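Local coordinates for mandelate racemase/muconate lactonizing protein (Paenibacillus sp., PDB 3V5C), which probably dehydrates the sugar acid galacturonate, as a magnesium-dependent lyase of the enolase superfamily, at residues W68-V72 and A90-L95; W12-E18 and A48-G54; L77-F81 and V99-L103; Y317-A321 and F365-F369; V128-S134 and F332-D338. The protein carries 1 engineered substitution. The contacts are given in a common frame with arbitrary orientation. Residues are numbered along the deposited sequence.

Contacts 1, 2 and 3 lie together in the N-terminal capping part of the enolase fold. Contacts 1 and 3 share helix 92-107 and touch through Tyr91 and Leu80. The hairpin of contact 2 packs on both. It is the most polar of the three, with a bulge and a salt bridge, and it is only partly buried. Contact 1 is also partly buried, with one water bridge. Contact 3 is fully buried and wholly apolar. Contact 4 is buried and largely aromatic; it meets contact 3 through the probable hydrogen bond from Phe365 N to Asp101 OD1. Contact 5, nearest the chain's centre, is a buried parallel strand pair held by backbone hydrogen bonds. Ile319 links contacts 4 and 5.

Contact 1 (W68-V72 and A90-L95); sequences WAEDV and AYRLQL
Trp68 gives the largest share of this contact, 107 of the 251 Å² buried between the segments. It sits on a short helix, with chi1 t and chi2 near 100°, and CA-to-CB points toward the other segment. Val72 N bonds to Ala69 O at 2.8 Å; in the partner, Leu95 N bonds to Tyr91 O at 2.8 Å. The nearest CA pair is Val72 and Tyr91, 9.2 Å apart. Side chains from 68-72 span the gap, and Trp68 CZ2 comes within 3.3 Å of the backbone Ala90 O. Gln94 (chi1 m, chi2 p) lies over one indole face in a CH-pi contact, and Gln94 CB is 3.5 Å from Trp68 CH2. Its NE2 bonds to His63 O. At the ring edge, Trp68 CZ3 meets Leu95 CD1 at 3.7 Å. A water links Trp68 NE1 (3.0 Å) to Ala90 O (2.7 Å). Val72 CG2 is 4.0 Å from Tyr91 CE1. Side chains of helix 66-70 and the turn after it thus pack on the start of helix 92-107 and the residues before it, in the N-terminal capping domain. Ala69 and Val72 rest on Ile17 of strand 14-30, and Arg92 reaches helix 291-303.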
# COMPACT_ATOMS: atom_id res chain seq x y z
N TRP A 68 4.88 3.54 26.41
CA TRP A 68 5.45 4.46 25.44
C TRP A 68 4.59 5.72 25.40
O TRP A 68 5.10 6.84 25.47
CB TRP A 68 5.49 3.79 24.06
CG TRP A 68 6.15 4.58 22.93
CD1 TRP A 68 7.41 4.41 22.46
CD2 TRP A 68 5.55 5.60 22.11
NE1 TRP A 68 7.66 5.27 21.41
CE2 TRP A 68 6.53 6.01 21.18
CE3 TRP A 68 4.30 6.21 22.08
CZ2 TRP A 68 6.29 7.01 20.24
CZ3 TRP A 68 4.06 7.20 21.15
CH2 TRP A 68 5.05 7.60 20.24
N ALA A 69 3.28 5.54 25.28
CA ALA A 69 2.38 6.66 25.12
C ALA A 69 2.38 7.54 26.37
O ALA A 69 2.28 8.76 26.28
CB ALA A 69 0.98 6.17 24.81
N GLU A 70 2.47 6.91 27.54
CA GLU A 70 2.45 7.65 28.80
C GLU A 70 3.51 8.75 28.77
O GLU A 70 3.28 9.86 29.24
CB GLU A 70 2.70 6.70 29.97
CG GLU A 70 2.52 7.32 31.35
CD GLU A 70 3.74 8.11 31.81
OE1 GLU A 70 4.86 7.78 31.38
OE2 GLU A 70 3.57 9.07 32.60
N ASP A 71 4.66 8.43 28.17
CA ASP A 71 5.78 9.36 28.10
C ASP A 71 5.58 10.49 27.09
O ASP A 71 6.34 11.46 27.07
CB ASP A 71 7.06 8.59 27.78
CG ASP A 71 8.30 9.38 28.14
OD1 ASP A 71 8.39 9.83 29.30
OD2 ASP A 71 9.17 9.56 27.26
N VAL A 72 4.57 10.38 26.23
CA VAL A 72 4.30 11.41 25.25
C VAL A 72 3.22 12.38 25.71
O VAL A 72 3.17 13.52 25.25
CB VAL A 72 3.91 10.78 23.89
CG1 VAL A 72 3.66 11.85 22.85
CG2 VAL A 72 5.03 9.85 23.42
N ALA A 90 11.27 8.91 16.06
CA ALA A 90 10.79 8.22 17.26
C ALA A 90 9.27 8.14 17.37
O ALA A 90 8.75 7.31 18.12
CB ALA A 90 11.38 8.87 18.51
N TYR A 91 8.56 8.98 16.63
CA TYR A 91 7.10 9.07 16.76
C TYR A 91 6.33 8.54 15.55
O TYR A 91 5.09 8.49 15.56
CB TYR A 91 6.66 10.52 16.98
CG TYR A 91 7.27 11.20 18.18
CD1 TYR A 91 6.84 10.88 19.47
CD2 TYR A 91 8.25 12.16 18.03
CE1 TYR A 91 7.39 11.50 20.58
CE2 TYR A 91 8.81 12.78 19.14
CZ TYR A 91 8.37 12.45 20.41
OH TYR A 91 8.91 13.06 21.52
N ARG A 92 7.06 8.18 14.50
CA ARG A 92 6.42 7.94 13.20
C ARG A 92 5.45 6.76 13.19
O ARG A 92 4.27 6.94 12.90
CB ARG A 92 7.48 7.75 12.12
CG ARG A 92 8.23 9.04 11.83
CD ARG A 92 9.32 8.85 10.80
NE ARG A 92 9.99 10.13 10.57
CZ ARG A 92 10.83 10.37 9.58
NH1 ARG A 92 11.15 9.40 8.72
NH2 ARG A 92 11.39 11.58 9.46
N LEU A 93 5.94 5.56 13.50
CA LEU A 93 5.10 4.37 13.40
C LEU A 93 3.90 4.45 14.36
O LEU A 93 2.81 3.97 14.04
CB LEU A 93 5.90 3.11 13.68
CG LEU A 93 7.15 2.90 12.82
CD1 LEU A 93 7.92 1.67 13.28
CD2 LEU A 93 6.76 2.82 11.32
N GLN A 94 4.12 5.06 15.52
CA GLN A 94 3.13 5.09 16.58
C GLN A 94 2.08 6.18 16.34
O GLN A 94 0.90 5.97 16.62
CB GLN A 94 3.81 5.37 17.91
CG GLN A 94 4.75 4.27 18.38
CD GLN A 94 6.16 4.37 17.79
OE1 GLN A 94 6.49 5.31 17.06
NE2 GLN A 94 6.99 3.38 18.12
N LEU A 95 2.51 7.33 15.82
CA LEU A 95 1.62 8.48 15.83
C LEU A 95 1.51 9.33 14.57
O LEU A 95 0.73 10.28 14.54
CB LEU A 95 1.99 9.41 17.01
CG LEU A 95 1.77 8.91 18.44
CD1 LEU A 95 2.30 9.98 19.42
CD2 LEU A 95 0.31 8.59 18.67
O HOH W 1 10.04 5.49 19.67

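Contact 2 (W12-E18 and A48-G54)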
# COMPACT_ATOMS: atom_id res chain seq x y z
N TRP A 12 -0.14 23.95 22.20
CA TRP A 12 -0.91 22.75 21.84
C TRP A 12 -0.16 21.49 22.26
O TRP A 12 0.91 21.21 21.73
CB TRP A 12 -1.19 22.70 20.34
CG TRP A 12 -2.08 23.81 19.82
CD1 TRP A 12 -2.77 24.73 20.56
CD2 TRP A 12 -2.37 24.10 18.45
NE1 TRP A 12 -3.46 25.58 19.74
CE2 TRP A 12 -3.24 25.21 18.43
CE3 TRP A 12 -1.98 23.53 17.23
CZ2 TRP A 12 -3.72 25.77 17.24
CZ3 TRP A 12 -2.46 24.08 16.05
CH2 TRP A 12 -3.32 25.19 16.07
N LYS A 13 -0.73 20.75 23.21
CA LYS A 13 -0.06 19.61 23.78
C LYS A 13 -0.85 18.33 23.55
O LYS A 13 -2.08 18.36 23.39
CB LYS A 13 0.16 19.81 25.28
CG LYS A 13 1.12 20.94 25.63
CD LYS A 13 1.22 21.14 27.13
CE LYS A 13 2.40 22.04 27.47
NZ LYS A 13 2.30 22.63 28.84
N VAL A 14 -0.13 17.21 23.56
CA VAL A 14 -0.76 15.90 23.54
C VAL A 14 -1.46 15.70 24.89
O VAL A 14 -0.81 15.70 25.93
CB VAL A 14 0.27 14.80 23.30
CG1 VAL A 14 -0.42 13.43 23.32
CG2 VAL A 14 1.01 15.04 21.98
N GLU A 15 -2.78 15.55 24.87
CA GLU A 15 -3.55 15.39 26.10
C GLU A 15 -3.94 13.94 26.37
O GLU A 15 -4.01 13.51 27.52
CB GLU A 15 -4.80 16.27 26.05
CG GLU A 15 -4.46 17.75 25.85
CD GLU A 15 -5.66 18.59 25.45
OE1 GLU A 15 -6.71 18.03 25.05
OE2 GLU A 15 -5.54 19.82 25.55
N LYS A 16 -4.16 13.18 25.31
CA LYS A 16 -4.61 11.80 25.48
C LYS A 16 -4.22 10.99 24.25
O LYS A 16 -4.17 11.52 23.14
CB LYS A 16 -6.12 11.77 25.66
CG LYS A 16 -6.69 10.49 26.24
CD LYS A 16 -8.21 10.65 26.46
CE LYS A 16 -8.77 9.53 27.32
NZ LYS A 16 -10.21 9.75 27.63
N ILE A 17 -3.89 9.72 24.49
CA ILE A 17 -3.64 8.76 23.42
C ILE A 17 -4.41 7.49 23.78
O ILE A 17 -4.28 6.97 24.89
CB ILE A 17 -2.13 8.43 23.29
CG1 ILE A 17 -1.35 9.67 22.86
CG2 ILE A 17 -1.93 7.29 22.27
CD1 ILE A 17 0.17 9.51 23.00
N GLU A 18 -5.23 7.02 22.84
CA GLU A 18 -6.03 5.82 23.05
C GLU A 18 -5.79 4.87 21.89
O GLU A 18 -5.49 5.31 20.78
CB GLU A 18 -7.51 6.18 23.11
CG GLU A 18 -7.83 7.16 24.21
CD GLU A 18 -9.20 7.78 24.04
OE1 GLU A 18 -9.32 8.80 23.33
OE2 GLU A 18 -10.16 7.23 24.62
N ALA A 48 -4.99 4.33 16.61
CA ALA A 48 -4.91 5.20 17.77
C ALA A 48 -5.74 6.45 17.54
O ALA A 48 -5.87 6.94 16.41
CB ALA A 48 -3.46 5.58 18.07
N ARG A 49 -6.28 6.97 18.63
CA ARG A 49 -6.98 8.23 18.64
C ARG A 49 -6.16 9.17 19.53
O ARG A 49 -5.91 8.86 20.70
CB ARG A 49 -8.38 8.02 19.23
CG ARG A 49 -9.22 9.27 19.41
CD ARG A 49 -10.70 8.89 19.64
NE ARG A 49 -10.96 8.35 20.98
CZ ARG A 49 -12.07 7.68 21.31
NH1 ARG A 49 -12.24 7.26 22.56
NH2 ARG A 49 -13.00 7.43 20.40
N ILE A 50 -5.69 10.28 18.97
CA ILE A 50 -4.91 11.23 19.76
C ILE A 50 -5.75 12.48 20.01
O ILE A 50 -6.51 12.91 19.15
CB ILE A 50 -3.56 11.59 19.06
CG1 ILE A 50 -2.61 12.33 20.00
CG2 ILE A 50 -3.80 12.38 17.76
CD1 ILE A 50 -1.17 12.43 19.45
N THR A 51 -5.61 13.07 21.20
CA THR A 51 -6.32 14.32 21.48
C THR A 51 -5.27 15.38 21.77
O THR A 51 -4.44 15.19 22.65
CB THR A 51 -7.23 14.18 22.71
OG1 THR A 51 -8.17 13.11 22.52
CG2 THR A 51 -7.99 15.49 22.94
N ILE A 52 -5.32 16.46 21.01
CA ILE A 52 -4.40 17.59 21.17
C ILE A 52 -5.27 18.84 21.21
O ILE A 52 -6.13 19.03 20.34
CB ILE A 52 -3.41 17.69 19.99
CG1 ILE A 52 -2.49 16.47 19.95
CG2 ILE A 52 -2.59 19.00 20.08
CD1 ILE A 52 -1.80 16.28 18.60
N ASP A 53 -5.05 19.68 22.22
CA ASP A 53 -5.81 20.92 22.35
C ASP A 53 -7.32 20.68 22.13
O ASP A 53 -7.96 21.40 21.37
CB ASP A 53 -5.30 21.96 21.35
CG ASP A 53 -5.87 23.34 21.60
OD1 ASP A 53 -6.00 23.70 22.79
OD2 ASP A 53 -6.20 24.05 20.63
N GLY A 54 -7.85 19.66 22.79
CA GLY A 54 -9.29 19.41 22.78
C GLY A 54 -9.93 18.90 21.49
O GLY A 54 -11.15 18.87 21.37
O HOH W 2 -7.35 10.48 22.51
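Glu18 and Arg49 form a two-pronged salt bridge: Arg49 NE to Glu18 OE1 and Arg49 NH1 to Glu18 OE2 are both 2.9 Å. Arg49 is held further by Thr375 and Tyr58. Lys16 NZ adds a long ion pair to Glu18 OE2 at 3.9 Å. A water joins Glu18 OE1, Arg49 O and Thr51 OG1. Glu18 and Arg49 are also a hydrogen-bonded backbone pair, with Glu18 N to Arg49 O at 2.9 Å and Arg49 N to Glu18 O at 2.8 Å. Thr51 N bonds to Lys16 O at 2.9 Å. Thr51 O takes Glu15 N at 2.8 Å and, weakly, Lys16 N at 3.3 Å. Glu15 and Lys16 thus both face Thr51, a classic beta bulge in this antiparallel hairpin of strands 14-30 and 42-52, part of the N-terminal capping sheet. Glu15 OE1 accepts from Gly54 N at 3.0 Å. Val14, Ile17, Ile50 and Ile52 line the face opposite Lys16, Glu18, Arg49 and Thr51. Val14 CG1 is 4.1 Å from Ile50 CD1. Ile50 packs on helix 92-107. Asp53 lies over the Trp12 ring, its CB 4.2 Å from the five-membered ring centroid, and its carboxylate pairs with Arg106.

Contact 3 (L77-F81 and V99-L103); sequences LLDLF and VLDWL
In the N-terminal capping domain of this enolase-type fold, a short 3-10 segment, 77-80, packs on one side of helix 92-107. The 3-10 turn is fixed by Leu80 N to Leu77 O at 3.0 Å, and Phe81 N follows with Leu78 O at 3.2 Å. The partner is regular alpha helix, with Leu103 N to Val99 O at 2.9 Å. Leu77 and Val99 are the nearest CA pair, 8.6 Å apart, so the contact is purely one of side chains and has no hydrogen bond across it. Leu77 adopts chi1 t and chi2 p. Leu77 CD1 meets Val99 CG1 at 3.9 Å and Leu77 CD2 meets Leu103 CD2 at 4.0 Å. Val99 has chi1 163° (t), and Val99 CG2 lies 4.2 Å from Leu80 CD1. Leu80 and Leu103 both use chi1 m with chi2 t. Phe81 has chi1 m and chi2 near -89°; Phe81 CZ reaches Val99 CG1 at 4.2 Å and Leu103 CD1 at 4.1 Å. All six touching residues are buried. Ile52 and Ile50 of strand 42-52 cover Leu77 and Val99, and Trp12 meets the Trp102 ring. Trp102, with chi1 t and chi2 near 94°, brings CZ3 to 3.6 Å from Leu77 CD2.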
# COMPACT_ATOMS: atom_id res chain seq x y z
N LEU A 77 3.01 19.48 20.66
CA LEU A 77 2.95 18.96 19.28
C LEU A 77 4.14 19.45 18.45
O LEU A 77 4.73 18.68 17.69
CB LEU A 77 1.63 19.33 18.59
CG LEU A 77 1.53 19.00 17.09
CD1 LEU A 77 1.70 17.49 16.84
CD2 LEU A 77 0.19 19.46 16.57
N LEU A 78 4.51 20.72 18.58
CA LEU A 78 5.66 21.24 17.84
C LEU A 78 6.93 20.43 18.09
O LEU A 78 7.77 20.30 17.20
CB LEU A 78 5.94 22.70 18.19
CG LEU A 78 5.03 23.75 17.56
CD1 LEU A 78 5.38 25.11 18.13
CD2 LEU A 78 5.15 23.75 16.03
N ASP A 79 7.08 19.91 19.30
CA ASP A 79 8.30 19.21 19.66
C ASP A 79 8.40 17.82 19.03
O ASP A 79 9.45 17.18 19.08
CB ASP A 79 8.45 19.13 21.18
CG ASP A 79 8.70 20.49 21.82
OD1 ASP A 79 9.24 21.39 21.13
OD2 ASP A 79 8.36 20.65 23.00
N LEU A 80 7.29 17.35 18.46
CA LEU A 80 7.32 16.08 17.75
C LEU A 80 7.99 16.22 16.38
O LEU A 80 8.23 15.22 15.71
CB LEU A 80 5.91 15.53 17.55
CG LEU A 80 4.98 15.39 18.75
CD1 LEU A 80 3.81 14.49 18.36
CD2 LEU A 80 5.69 14.86 19.97
N PHE A 81 8.27 17.44 15.96
CA PHE A 81 8.88 17.69 14.65
C PHE A 81 10.31 18.19 14.84
O PHE A 81 10.62 18.83 15.85
CB PHE A 81 8.07 18.73 13.87
CG PHE A 81 6.68 18.27 13.50
CD1 PHE A 81 6.46 17.60 12.31
CD2 PHE A 81 5.60 18.50 14.35
CE1 PHE A 81 5.19 17.17 11.97
CE2 PHE A 81 4.33 18.06 14.02
CZ PHE A 81 4.12 17.39 12.82
N VAL A 99 -1.54 11.98 14.07
CA VAL A 99 -1.10 13.38 14.08
C VAL A 99 -1.42 14.09 12.76
O VAL A 99 -1.92 15.23 12.75
CB VAL A 99 0.41 13.50 14.42
CG1 VAL A 99 0.95 14.87 14.03
CG2 VAL A 99 0.59 13.27 15.91
N LEU A 100 -1.19 13.42 11.65
CA LEU A 100 -1.53 14.02 10.37
C LEU A 100 -3.05 14.23 10.26
O LEU A 100 -3.51 15.24 9.73
CB LEU A 100 -0.99 13.18 9.21
CG LEU A 100 0.53 13.29 9.01
CD1 LEU A 100 1.00 12.19 8.09
CD2 LEU A 100 0.90 14.64 8.45
N ASP A 101 -3.83 13.27 10.73
CA ASP A 101 -5.28 13.42 10.70
C ASP A 101 -5.67 14.61 11.56
O ASP A 101 -6.52 15.41 11.18
CB ASP A 101 -5.97 12.16 11.22
CG ASP A 101 -7.48 12.20 11.02
OD1 ASP A 101 -7.91 12.53 9.91
OD2 ASP A 101 -8.22 11.93 11.97
N TRP A 102 -5.03 14.72 12.72
CA TRP A 102 -5.33 15.79 13.67
C TRP A 102 -5.08 17.14 13.00
O TRP A 102 -5.94 18.03 13.06
CB TRP A 102 -4.50 15.67 14.96
CG TRP A 102 -4.91 16.71 15.97
CD1 TRP A 102 -5.80 16.55 16.97
CD2 TRP A 102 -4.43 18.06 16.05
NE1 TRP A 102 -5.93 17.73 17.69
CE2 TRP A 102 -5.10 18.67 17.13
CE3 TRP A 102 -3.51 18.81 15.31
CZ2 TRP A 102 -4.85 20.00 17.51
CZ3 TRP A 102 -3.27 20.13 15.68
CH2 TRP A 102 -3.95 20.71 16.76
N LEU A 103 -3.91 17.29 12.37
CA LEU A 103 -3.56 18.55 11.70
C LEU A 103 -4.59 18.88 10.63
O LEU A 103 -5.01 20.03 10.49
CB LEU A 103 -2.14 18.49 11.10
CG LEU A 103 -0.95 18.56 12.07
CD1 LEU A 103 0.35 18.21 11.34
CD2 LEU A 103 -0.84 19.94 12.71

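Contact 4 (Y317-A321 and F365-F369); sequences YGIYA and FGIVF
Residues 317-321 are helical and belong to helix 317-325, with Ala321 N to Tyr317 O at 3.3 Å. They face a loop, 365-367, that runs into the short strand 368-369. Tyr317 comes first and buries most. With chi1 t and chi2 -90°, its ring edge points at the face of Phe365: centroids are 5.9 Å apart and planes at 67°. This is a T-shaped pair. Tyr317 OH lies 3.2 Å from Phe365 CD2. Tyr317 CE2 also meets Ile367 CD1 at 3.7 Å and, edge against edge, Phe369 CZ at 4.0 Å. Tyr320 CB (chi1 m) is 3.8 Å from Ile367 CD1. Ala321 CA is 4.2 Å from Phe365 CE1, and the Ala321 and Phe365 CA atoms, 7.0 Å apart, are the nearest pair. Phe365, Ile367 and Phe369 all have chi1 m. The contact packs a barrel-domain helix on 365-369 in a buried, largely aromatic cluster. Tyr97 and Leu100 of capping-domain helix 92-107 cover Tyr317 and Phe365, Met345 of strand 345-346 covers Ile367, and Ile319 packs on strand 335-337.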
# COMPACT_ATOMS: atom_id res chain seq x y z
N TYR A 317 -6.29 0.49 6.22
CA TYR A 317 -6.06 1.92 6.40
C TYR A 317 -5.00 2.44 5.44
O TYR A 317 -5.06 3.57 4.97
CB TYR A 317 -5.63 2.20 7.84
CG TYR A 317 -5.50 3.67 8.15
CD1 TYR A 317 -4.29 4.33 7.97
CD2 TYR A 317 -6.59 4.40 8.61
CE1 TYR A 317 -4.17 5.68 8.27
CE2 TYR A 317 -6.49 5.77 8.90
CZ TYR A 317 -5.26 6.39 8.72
OH TYR A 317 -5.13 7.72 9.00
N GLY A 318 -4.02 1.59 5.12
CA GLY A 318 -2.93 1.99 4.25
C GLY A 318 -3.35 2.37 2.84
O GLY A 318 -2.63 3.10 2.16
N ILE A 319 -4.49 1.85 2.39
CA ILE A 319 -5.00 2.21 1.08
C ILE A 319 -5.24 3.71 0.98
O ILE A 319 -4.81 4.37 0.01
CB ILE A 319 -6.32 1.46 0.83
CG1 ILE A 319 -6.03 -0.05 0.81
CG2 ILE A 319 -6.98 1.95 -0.47
CD1 ILE A 319 -7.33 -0.88 0.77
N TYR A 320 -5.92 4.25 1.99
CA TYR A 320 -6.34 5.65 2.00
C TYR A 320 -5.13 6.55 2.22
O TYR A 320 -4.97 7.58 1.56
CB TYR A 320 -7.48 5.83 3.03
CG TYR A 320 -8.49 4.73 2.80
CD1 TYR A 320 -9.34 4.78 1.70
CD2 TYR A 320 -8.51 3.59 3.59
CE1 TYR A 320 -10.22 3.74 1.41
CE2 TYR A 320 -9.40 2.55 3.32
CZ TYR A 320 -10.25 2.63 2.23
OH TYR A 320 -11.12 1.59 1.94
N ALA A 321 -4.24 6.11 3.10
CA ALA A 321 -2.95 6.79 3.32
C ALA A 321 -2.17 6.92 2.02
O ALA A 321 -1.67 7.99 1.68
CB ALA A 321 -2.15 6.04 4.35
N PHE A 365 -7.54 12.57 6.81
CA PHE A 365 -7.55 11.49 5.83
C PHE A 365 -8.95 11.19 5.29
O PHE A 365 -9.12 10.25 4.54
CB PHE A 365 -6.87 10.21 6.36
CG PHE A 365 -5.37 10.33 6.51
CD1 PHE A 365 -4.53 10.20 5.41
CD2 PHE A 365 -4.82 10.60 7.75
CE1 PHE A 365 -3.14 10.31 5.54
CE2 PHE A 365 -3.44 10.71 7.90
CZ PHE A 365 -2.60 10.57 6.78
N GLY A 366 -9.93 12.01 5.65
CA GLY A 366 -11.25 11.85 5.06
C GLY A 366 -11.99 10.60 5.50
O GLY A 366 -13.01 10.24 4.92
N ILE A 367 -11.48 9.93 6.52
CA ILE A 367 -12.11 8.74 7.08
C ILE A 367 -12.85 9.11 8.36
O ILE A 367 -12.29 9.76 9.23
CB ILE A 367 -11.05 7.68 7.41
CG1 ILE A 367 -10.31 7.29 6.14
CG2 ILE A 367 -11.69 6.48 8.11
CD1 ILE A 367 -9.11 6.36 6.38
N VAL A 368 -14.12 8.71 8.47
CA VAL A 368 -14.88 9.06 9.66
C VAL A 368 -15.00 7.84 10.57
O VAL A 368 -15.62 6.83 10.21
CB VAL A 368 -16.29 9.61 9.29
CG1 VAL A 368 -17.07 9.97 10.57
CG2 VAL A 368 -16.14 10.80 8.38
N PHE A 369 -14.37 7.92 11.73
CA PHE A 369 -14.45 6.82 12.70
C PHE A 369 -15.66 6.94 13.60
O PHE A 369 -16.12 8.05 13.92
CB PHE A 369 -13.15 6.72 13.52
CG PHE A 369 -11.98 6.24 12.71
CD1 PHE A 369 -11.59 4.91 12.74
CD2 PHE A 369 -11.29 7.12 11.89
CE1 PHE A 369 -10.51 4.45 11.96
CE2 PHE A 369 -10.19 6.67 11.12
CZ PHE A 369 -9.82 5.34 11.15

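Contact 5 (V128-S134 and F332-D338); sequences VPCYDTS and FEFVEYD
Here the first and last strands of the modified TIM barrel of the enolase superfamily pair in parallel, which helps to close the barrel. Strand 126-135 meets strand 335-337. The axes of the segments 128-134 and 335-337 approach to 4.8 Å, with N-to-C directions 34° apart. Cys130 pairs with Val335, Tyr131 with Glu336 and Asp132 with Tyr337. The backbone bonds are Val335 N to Pro129 O 2.8 Å, Tyr131 N to Val335 O 3.1 Å, Tyr337 N to Tyr131 O 2.9 Å and Thr133 N to Tyr337 O 3.0 Å. Cys130, Asp132, Val335 and Tyr337 share one face, where Cys130 CB is 4.0 Å from Val335 CB. Val128 CG1 meets Val335 CG2 at 3.8 Å. Tyr131 and Glu336 lie on the other face. Tyr131 (chi1 p) turns its edge to the face of Phe334 (chi1 m), an offset edge-to-face pair with centroids 5.6 Å apart and planes at 79°. Asp132 OD1 accepts from Ser134 N at 3.1 Å, an Asx turn. Lys168 bonds to Tyr131 OH and forms a salt bridge with Glu336. Thr133 (chi1 t) donates from OG1 to Glu336 OE2 at 2.6 Å.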
# COMPACT_ATOMS: atom_id res chain seq x y z
N VAL A 128 -6.32 9.26 -8.11
CA VAL A 128 -5.06 8.53 -8.09
C VAL A 128 -5.24 7.15 -8.71
O VAL A 128 -6.19 6.44 -8.38
CB VAL A 128 -4.57 8.35 -6.62
CG1 VAL A 128 -3.16 7.81 -6.55
CG2 VAL A 128 -4.63 9.68 -5.86
N PRO A 129 -4.34 6.75 -9.62
CA PRO A 129 -4.47 5.39 -10.17
C PRO A 129 -4.44 4.33 -9.07
O PRO A 129 -3.71 4.46 -8.10
CB PRO A 129 -3.23 5.25 -11.05
CG PRO A 129 -2.87 6.67 -11.41
CD PRO A 129 -3.19 7.47 -10.19
N CYS A 130 -5.23 3.27 -9.23
CA CYS A 130 -5.13 2.14 -8.32
C CYS A 130 -5.15 0.85 -9.11
O CYS A 130 -5.46 0.84 -10.30
CB CYS A 130 -6.29 2.13 -7.33
SG CYS A 130 -7.97 2.04 -8.05
N TYR A 131 -4.82 -0.24 -8.43
CA TYR A 131 -4.92 -1.56 -9.03
C TYR A 131 -5.48 -2.55 -8.04
O TYR A 131 -5.39 -2.37 -6.83
CB TYR A 131 -3.57 -2.06 -9.59
CG TYR A 131 -2.49 -2.41 -8.56
CD1 TYR A 131 -2.54 -3.60 -7.85
CD2 TYR A 131 -1.41 -1.57 -8.35
CE1 TYR A 131 -1.55 -3.94 -6.94
CE2 TYR A 131 -0.40 -1.89 -7.45
CZ TYR A 131 -0.49 -3.07 -6.74
OH TYR A 131 0.49 -3.42 -5.84
N ASP A 132 -6.10 -3.59 -8.59
CA ASP A 132 -6.76 -4.60 -7.80
C ASP A 132 -5.73 -5.64 -7.40
O ASP A 132 -5.23 -6.37 -8.25
CB ASP A 132 -7.85 -5.23 -8.67
CG ASP A 132 -8.65 -6.28 -7.94
OD1 ASP A 132 -8.29 -6.65 -6.81
OD2 ASP A 132 -9.64 -6.77 -8.53
N THR A 133 -5.42 -5.72 -6.10
CA THR A 133 -4.37 -6.61 -5.62
C THR A 133 -4.87 -7.99 -5.14
O THR A 133 -4.08 -8.79 -4.63
CB THR A 133 -3.58 -5.91 -4.48
OG1 THR A 133 -2.29 -6.53 -4.32
CG2 THR A 133 -4.36 -5.99 -3.17
N SER A 134 -6.15 -8.29 -5.36
CA SER A 134 -6.82 -9.41 -4.68
C SER A 134 -6.78 -10.74 -5.42
O SER A 134 -7.47 -11.68 -5.01
CB SER A 134 -8.29 -9.05 -4.39
OG SER A 134 -9.04 -8.95 -5.59
N PHE A 332 4.59 8.70 -8.53
CA PHE A 332 3.74 7.79 -7.78
C PHE A 332 2.98 6.94 -8.79
O PHE A 332 2.32 7.48 -9.69
CB PHE A 332 2.73 8.57 -6.91
CG PHE A 332 1.91 7.70 -6.02
CD1 PHE A 332 0.73 7.15 -6.48
CD2 PHE A 332 2.33 7.43 -4.74
CE1 PHE A 332 -0.02 6.32 -5.67
CE2 PHE A 332 1.58 6.61 -3.91
CZ PHE A 332 0.39 6.07 -4.39
N GLU A 333 3.07 5.62 -8.64
CA GLU A 333 2.49 4.70 -9.61
C GLU A 333 1.01 4.37 -9.35
O GLU A 333 0.15 4.69 -10.18
CB GLU A 333 3.32 3.40 -9.63
CG GLU A 333 4.68 3.59 -10.25
CD GLU A 333 4.63 3.71 -11.75
OE1 GLU A 333 3.95 2.87 -12.40
OE2 GLU A 333 5.25 4.64 -12.28
N PHE A 334 0.72 3.71 -8.23
CA PHE A 334 -0.62 3.20 -7.96
C PHE A 334 -0.87 3.07 -6.47
O PHE A 334 0.05 2.79 -5.71
CB PHE A 334 -0.78 1.76 -8.47
CG PHE A 334 -0.81 1.61 -9.95
CD1 PHE A 334 -1.99 1.80 -10.65
CD2 PHE A 334 0.30 1.15 -10.63
CE1 PHE A 334 -2.04 1.63 -12.01
CE2 PHE A 334 0.26 0.97 -12.00
CZ PHE A 334 -0.92 1.20 -12.69
N VAL A 335 -2.13 3.22 -6.08
CA VAL A 335 -2.60 2.74 -4.79
C VAL A 335 -2.89 1.23 -4.92
O VAL A 335 -3.63 0.80 -5.81
CB VAL A 335 -3.88 3.51 -4.39
CG1 VAL A 335 -4.53 2.87 -3.16
CG2 VAL A 335 -3.55 4.96 -4.12
N GLU A 336 -2.31 0.42 -4.03
CA GLU A 336 -2.58 -1.02 -4.01
C GLU A 336 -3.90 -1.26 -3.27
O GLU A 336 -3.99 -1.07 -2.06
CB GLU A 336 -1.42 -1.77 -3.32
CG GLU A 336 -1.62 -3.26 -3.26
CD GLU A 336 -0.37 -4.05 -2.91
OE1 GLU A 336 0.63 -3.45 -2.46
OE2 GLU A 336 -0.41 -5.29 -3.08
N TYR A 337 -4.94 -1.67 -4.02
CA TYR A 337 -6.32 -1.70 -3.49
C TYR A 337 -6.86 -3.10 -3.20
O TYR A 337 -6.84 -3.97 -4.07
CB TYR A 337 -7.28 -0.98 -4.45
CG TYR A 337 -8.63 -0.76 -3.85
CD1 TYR A 337 -9.65 -1.69 -4.03
CD2 TYR A 337 -8.90 0.35 -3.06
CE1 TYR A 337 -10.90 -1.50 -3.47
CE2 TYR A 337 -10.14 0.55 -2.50
CZ TYR A 337 -11.14 -0.38 -2.71
OH TYR A 337 -12.40 -0.20 -2.15
N ASP A 338 -7.32 -3.28 -1.96
CA ASP A 338 -8.03 -4.46 -1.49
C ASP A 338 -9.39 -3.95 -0.99
O ASP A 338 -9.45 -2.99 -0.23
CB ASP A 338 -7.24 -5.10 -0.34
CG ASP A 338 -7.56 -6.57 -0.11
OD1 ASP A 338 -8.21 -7.21 -0.97
OD2 ASP A 338 -7.12 -7.08 0.96
O HOH W 3 -9.50 -5.42 -4.66